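ORF 37 (Human herpesvirus 8 type M, PDB 3FHD) processes branched or non-linear viral DNA as an endonuclease and exonuclease, acting on both single- and double-stranded DNA so that unit-length genomes can be packaged. Local coordinates at residues 112-117 and 123-128; 405-410 and 469-474. One frame throughout, in Å; residues are numbered along the deposited sequence.

Contact 1 of 2, residues 112-117 and 123-128; sequences RVFGGV and ASVYAA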
loop_
_atom_site.group_PDB
_atom_site.type_symbol
_atom_site.label_atom_id
_atom_site.label_comp_id
_atom_site.label_asym_id
_atom_site.label_seq_id
_atom_site.Cartn_x
_atom_site.Cartn_y
_atom_site.Cartn_z
ATOM N N ARG A 112 12.862 -25.389 -8.578
ATOM C CA ARG A 112 12.337 -25.012 -9.891
ATOM C C ARG A 112 13.251 -24.049 -10.643
ATOM O O ARG A 112 13.155 -23.921 -11.860
ATOM C CB ARG A 112 10.948 -24.375 -9.759
ATOM C CG ARG A 112 9.851 -25.294 -9.188
ATOM C CD ARG A 112 9.623 -26.489 -10.113
ATOM N NE ARG A 112 9.162 -27.663 -9.381
ATOM C CZ ARG A 112 9.104 -28.887 -9.900
ATOM N NH1 ARG A 112 8.652 -29.894 -9.159
ATOM N NH2 ARG A 112 9.488 -29.108 -11.162
ATOM N N VAL A 113 14.106 -23.345 -9.921
ATOM C CA VAL A 113 14.954 -22.329 -10.554
ATOM C C VAL A 113 16.403 -22.827 -10.646
ATOM O O VAL A 113 17.094 -22.498 -11.604
ATOM C CB VAL A 113 14.854 -20.931 -9.832
ATOM C CG1 VAL A 113 15.758 -19.843 -10.493
ATOM C CG2 VAL A 113 13.403 -20.433 -9.762
ATOM N N PHE A 114 16.849 -23.601 -9.650
ATOM C CA PHE A 114 18.273 -23.979 -9.529
ATOM C C PHE A 114 18.531 -25.421 -9.953
ATOM O O PHE A 114 19.619 -25.940 -9.717
ATOM C CB PHE A 114 18.815 -23.810 -8.095
ATOM C CG PHE A 114 18.744 -22.407 -7.533
ATOM C CD1 PHE A 114 18.530 -21.286 -8.343
ATOM C CD2 PHE A 114 18.985 -22.211 -6.165
ATOM C CE1 PHE A 114 18.479 -19.993 -7.788
ATOM C CE2 PHE A 114 18.949 -20.919 -5.594
ATOM C CZ PHE A 114 18.693 -19.818 -6.394
ATOM N N GLY A 115 17.537 -26.075 -10.542
ATOM C CA GLY A 115 17.679 -27.453 -10.999
ATOM C C GLY A 115 17.856 -28.466 -9.883
ATOM O O GLY A 115 18.306 -29.566 -10.134
ATOM N N GLY A 116 17.512 -28.094 -8.650
ATOM C CA GLY A 116 17.625 -29.024 -7.523
ATOM C C GLY A 116 18.812 -28.781 -6.603
ATOM O O GLY A 116 18.946 -29.453 -5.590
ATOM N N VAL A 117 19.662 -27.807 -6.937
ATOM C CA VAL A 117 20.914 -27.565 -6.196
ATOM C C VAL A 117 20.806 -26.376 -5.220
ATOM O O VAL A 117 20.287 -25.317 -5.585
ATOM C CB VAL A 117 22.081 -27.326 -7.191
ATOM C CG1 VAL A 117 23.380 -26.981 -6.460
ATOM C CG2 VAL A 117 22.268 -28.531 -8.072
ATOM N N ALA A 123 27.388 -15.443 -7.843
ATOM C CA ALA A 123 27.509 -15.641 -9.290
ATOM C C ALA A 123 26.477 -16.636 -9.816
ATOM O O ALA A 123 25.795 -16.346 -10.787
ATOM C CB ALA A 123 28.917 -16.078 -9.684
ATOM N N SER A 124 26.357 -17.795 -9.170
ATOM C CA SER A 124 25.428 -18.854 -9.623
ATOM C C SER A 124 23.973 -18.511 -9.395
ATOM O O SER A 124 23.128 -18.678 -10.287
ATOM C CB SER A 124 25.732 -20.179 -8.939
ATOM O OG SER A 124 27.035 -20.587 -9.263
ATOM N N VAL A 125 23.671 -18.024 -8.196
ATOM C CA VAL A 125 22.309 -17.627 -7.872
ATOM C C VAL A 125 21.837 -16.588 -8.886
ATOM O O VAL A 125 20.763 -16.751 -9.491
ATOM C CB VAL A 125 22.199 -17.092 -6.432
ATOM C CG1 VAL A 125 20.832 -16.492 -6.172
ATOM C CG2 VAL A 125 22.471 -18.249 -5.461
ATOM N N TYR A 126 22.676 -15.572 -9.132
ATOM C CA TYR A 126 22.335 -14.547 -10.117
ATOM C C TYR A 126 22.061 -15.128 -11.517
ATOM O O TYR A 126 21.075 -14.755 -12.154
ATOM C CB TYR A 126 23.383 -13.414 -10.196
ATOM C CG TYR A 126 22.964 -12.433 -11.252
ATOM C CD1 TYR A 126 22.054 -11.402 -10.952
ATOM C CD2 TYR A 126 23.378 -12.594 -12.565
ATOM C CE1 TYR A 126 21.617 -10.551 -11.925
ATOM C CE2 TYR A 126 22.955 -11.740 -13.567
ATOM C CZ TYR A 126 22.068 -10.727 -13.230
ATOM O OH TYR A 126 21.634 -9.885 -14.209
ATOM N N ALA A 127 22.951 -15.990 -12.007
ATOM C CA ALA A 127 22.798 -16.601 -13.322
ATOM C C ALA A 127 21.455 -17.365 -13.430
ATOM O O ALA A 127 20.706 -17.183 -14.382
ATOM C CB ALA A 127 23.971 -17.490 -13.639
ATOM N N ALA A 128 21.156 -18.181 -12.432
ATOM C CA ALA A 128 19.906 -18.961 -12.402
ATOM C C ALA A 128 18.673 -18.046 -12.335
ATOM O O ALA A 128 17.648 -18.302 -13.004
ATOM C CB ALA A 128 19.916 -19.939 -11.223
HETATM O O HOH W 1 17.033 -20.770 -13.673
#
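V113 reaches A128 at the carboxyl end of the 123-128 segment, across the short connection between the consecutive helices 104-113 and 122-130. Its CG1, anti to the backbone N (chi1 180°), lies 3.5 Å from A128 O and also touches the A128 methyl. The carbonyls of the same two residues are joined by a water that donates to both, 2.7 Å from V113 O and 2.6 Å from A128 O. Next along the chain, F114 brings the CD1-CE1-CZ side of its ring obliquely against the facing helix. F114 CD1 sits 3.5 Å from A128 CB, while its CZ reaches V125 CG1 at 4.0 Å, one helical turn earlier. Outside the two segments, Y90 of helix 83-100 meets the F114 ring edge-to-face, and L119 touches both F114 and V125. From F114 the chain swings away through a type I' turn, F114 to V117, with G115 and G116 at its centre and a weak V117 N to F114 O bond. Across the two segments, then, there is apolar contact but no direct hydrogen bond. The ring bears on two successive turns of the helix, and since two carbonyl oxygens are both acceptors, the polar link depends on a water that donates to each.

Contact 2 of 2, residues 405-410 and 469-474; sequences IVEEYI and GAKHRL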
loop_
_atom_site.group_PDB
_atom_site.type_symbol
_atom_site.label_atom_id
_atom_site.label_comp_id
_atom_site.label_asym_id
_atom_site.label_seq_id
_atom_site.Cartn_x
_atom_site.Cartn_y
_atom_site.Cartn_z
ATOM N N ILE A 405 0.364 -2.547 -9.765
ATOM C CA ILE A 405 0.830 -3.831 -9.232
ATOM C C ILE A 405 -0.278 -4.882 -9.269
ATOM O O ILE A 405 -0.038 -6.008 -9.713
ATOM C CB ILE A 405 1.466 -3.752 -7.834
ATOM C CG1 ILE A 405 2.767 -2.906 -7.856
ATOM C CG2 ILE A 405 1.643 -5.193 -7.211
ATOM C CD1 ILE A 405 3.819 -3.427 -8.810
ATOM N N VAL A 406 -1.480 -4.525 -8.824
ATOM C CA VAL A 406 -2.641 -5.448 -8.939
ATOM C C VAL A 406 -2.868 -5.937 -10.381
ATOM O O VAL A 406 -3.124 -7.122 -10.645
ATOM C CB VAL A 406 -3.946 -4.806 -8.376
ATOM C CG1 VAL A 406 -5.146 -5.671 -8.736
ATOM C CG2 VAL A 406 -3.886 -4.699 -6.875
ATOM N N GLU A 407 -2.841 -5.002 -11.336
ATOM C CA GLU A 407 -3.071 -5.345 -12.741
ATOM C C GLU A 407 -1.956 -6.166 -13.396
ATOM O O GLU A 407 -2.231 -7.027 -14.241
ATOM C CB GLU A 407 -3.432 -4.090 -13.537
ATOM C CG GLU A 407 -4.856 -3.621 -13.180
ATOM C CD GLU A 407 -5.113 -2.148 -13.450
ATOM O OE1 GLU A 407 -4.346 -1.541 -14.256
ATOM O OE2 GLU A 407 -6.083 -1.601 -12.845
ATOM N N GLU A 408 -0.725 -5.920 -12.965
ATOM C CA GLU A 408 0.444 -6.754 -13.322
ATOM C C GLU A 408 0.255 -8.214 -12.872
ATOM O O GLU A 408 0.436 -9.123 -13.681
ATOM C CB GLU A 408 1.723 -6.133 -12.715
ATOM C CG GLU A 408 3.088 -6.834 -13.075
ATOM C CD GLU A 408 4.273 -6.125 -12.369
ATOM O OE1 GLU A 408 4.054 -5.035 -11.830
ATOM O OE2 GLU A 408 5.427 -6.633 -12.338
ATOM N N TYR A 409 -0.135 -8.433 -11.614
ATOM C CA TYR A 409 -0.361 -9.789 -11.083
ATOM C C TYR A 409 -1.538 -10.485 -11.813
ATOM O O TYR A 409 -1.434 -11.640 -12.212
ATOM C CB TYR A 409 -0.649 -9.724 -9.578
ATOM C CG TYR A 409 0.572 -9.638 -8.661
ATOM C CD1 TYR A 409 0.786 -10.618 -7.672
ATOM C CD2 TYR A 409 1.519 -8.630 -8.792
ATOM C CE1 TYR A 409 1.901 -10.544 -6.796
ATOM C CE2 TYR A 409 2.668 -8.566 -7.934
ATOM C CZ TYR A 409 2.850 -9.535 -6.940
ATOM O OH TYR A 409 3.933 -9.474 -6.054
ATOM N N ILE A 410 -2.648 -9.777 -12.004
ATOM C CA ILE A 410 -3.768 -10.302 -12.812
ATOM C C ILE A 410 -3.309 -10.708 -14.231
ATOM O O ILE A 410 -3.826 -11.668 -14.791
ATOM C CB ILE A 410 -4.921 -9.256 -12.911
ATOM C CG1 ILE A 410 -5.617 -9.136 -11.579
ATOM C CG2 ILE A 410 -5.963 -9.655 -14.037
ATOM C CD1 ILE A 410 -6.533 -7.921 -11.468
ATOM N N GLY A 469 -2.362 6.643 -20.194
ATOM C CA GLY A 469 -1.226 7.461 -20.578
ATOM C C GLY A 469 -0.624 8.112 -19.345
ATOM O O GLY A 469 0.600 8.243 -19.239
ATOM N N ALA A 470 -1.488 8.507 -18.406
ATOM C CA ALA A 470 -1.049 9.154 -17.182
ATOM C C ALA A 470 -0.232 8.167 -16.343
ATOM O O ALA A 470 0.859 8.495 -15.906
ATOM C CB ALA A 470 -2.233 9.687 -16.382
ATOM N N LYS A 471 -0.741 6.954 -16.140
ATOM C CA LYS A 471 0.019 5.922 -15.415
ATOM C C LYS A 471 1.354 5.618 -16.061
ATOM O O LYS A 471 2.371 5.513 -15.378
ATOM C CB LYS A 471 -0.750 4.616 -15.360
ATOM C CG LYS A 471 -1.694 4.513 -14.220
ATOM C CD LYS A 471 -2.649 3.388 -14.473
ATOM C CE LYS A 471 -2.283 2.139 -13.759
ATOM N NZ LYS A 471 -3.427 1.191 -13.743
ATOM N N HIS A 472 1.339 5.447 -17.386
ATOM C CA HIS A 472 2.575 5.164 -18.119
ATOM C C HIS A 472 3.656 6.244 -17.873
ATOM O O HIS A 472 4.809 5.915 -17.617
ATOM C CB HIS A 472 2.286 4.959 -19.612
ATOM C CG HIS A 472 3.514 4.732 -20.445
ATOM N ND1 HIS A 472 4.194 5.760 -21.072
ATOM C CD2 HIS A 472 4.178 3.594 -20.767
ATOM C CE1 HIS A 472 5.223 5.264 -21.736
ATOM N NE2 HIS A 472 5.240 3.954 -21.562
ATOM N N ARG A 473 3.273 7.519 -17.926
ATOM C CA ARG A 473 4.255 8.611 -17.771
ATOM C C ARG A 473 4.850 8.652 -16.345
ATOM O O ARG A 473 6.058 8.783 -16.165
ATOM C CB ARG A 473 3.644 9.968 -18.122
ATOM C CG ARG A 473 4.755 11.016 -18.299
ATOM C CD ARG A 473 4.273 12.436 -18.261
ATOM N NE ARG A 473 3.571 12.820 -19.479
ATOM C CZ ARG A 473 2.983 14.002 -19.632
ATOM N NH1 ARG A 473 3.046 14.900 -18.643
ATOM N NH2 ARG A 473 2.342 14.288 -20.763
ATOM N N LEU A 474 3.982 8.530 -15.355
ATOM C CA LEU A 474 4.395 8.616 -13.938
ATOM C C LEU A 474 5.297 7.439 -13.553
ATOM O O LEU A 474 6.334 7.623 -12.870
ATOM C CB LEU A 474 3.157 8.727 -13.024
ATOM C CG LEU A 474 2.303 9.976 -13.238
ATOM C CD1 LEU A 474 1.027 9.919 -12.370
ATOM C CD2 LEU A 474 3.090 11.278 -12.910
HETATM O O HOH W 2 -6.662 1.124 -13.735
HETATM O O HOH W 3 -2.123 -0.830 -15.030
#
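E407 and K471 form a salt bridge between two helices, 394-412 and 468-489, of this PD-(D/E)XK nuclease fold. The close part is a single ionic pair: K471 NZ stands 2.9 Å from E407 OE1, and the hydrogen bond within the pair is weak, while OE2 is 4.0 Å from the same NZ. Each side chain points from its backbone toward the other helix. The lysine gets there with a bend, chi3 99°, and along the way its chain packs on L400 and S404 of helix 394-412 and on F466. The glutamate comes extended beyond CG, and the two cross at a slant. Its other oxygen, OE2, is held by Y424 OH from strand 423-432, which probably helps fix the carboxylate's rotation, and NZ has a further hydrogen bond to S403 OG. Around the ionic pair the contact is loose and wet. Both residues are partly exposed, little surface is buried between the segments, and two waters bridge the charges. One donates to E407 OE2 at 2.9 Å and only weakly accepts from the lysine. The other donates to E407 OE1 and accepts a hydrogen bond from K471 NZ at 2.7 Å.

From the N terminus, the chain meets contact 1 first: it closes a short loop of five residues and ties helix 104-113 to helix 122-130, beside helix 83-100. Contact 2 opens much later and spans 58 residues, among them strands 423-432 and 455-464, so it links the helices that enter and leave this antiparallel pair of the mixed sheet. The two contacts lie in series, neither nesting nor crossing, with centres about 30 Å apart and nearest atoms about 15 Å apart. Helix 134-147, which follows contact 1 in sequence, packs against the 405-410 segment, where Y409 meets H138, C141 and C142.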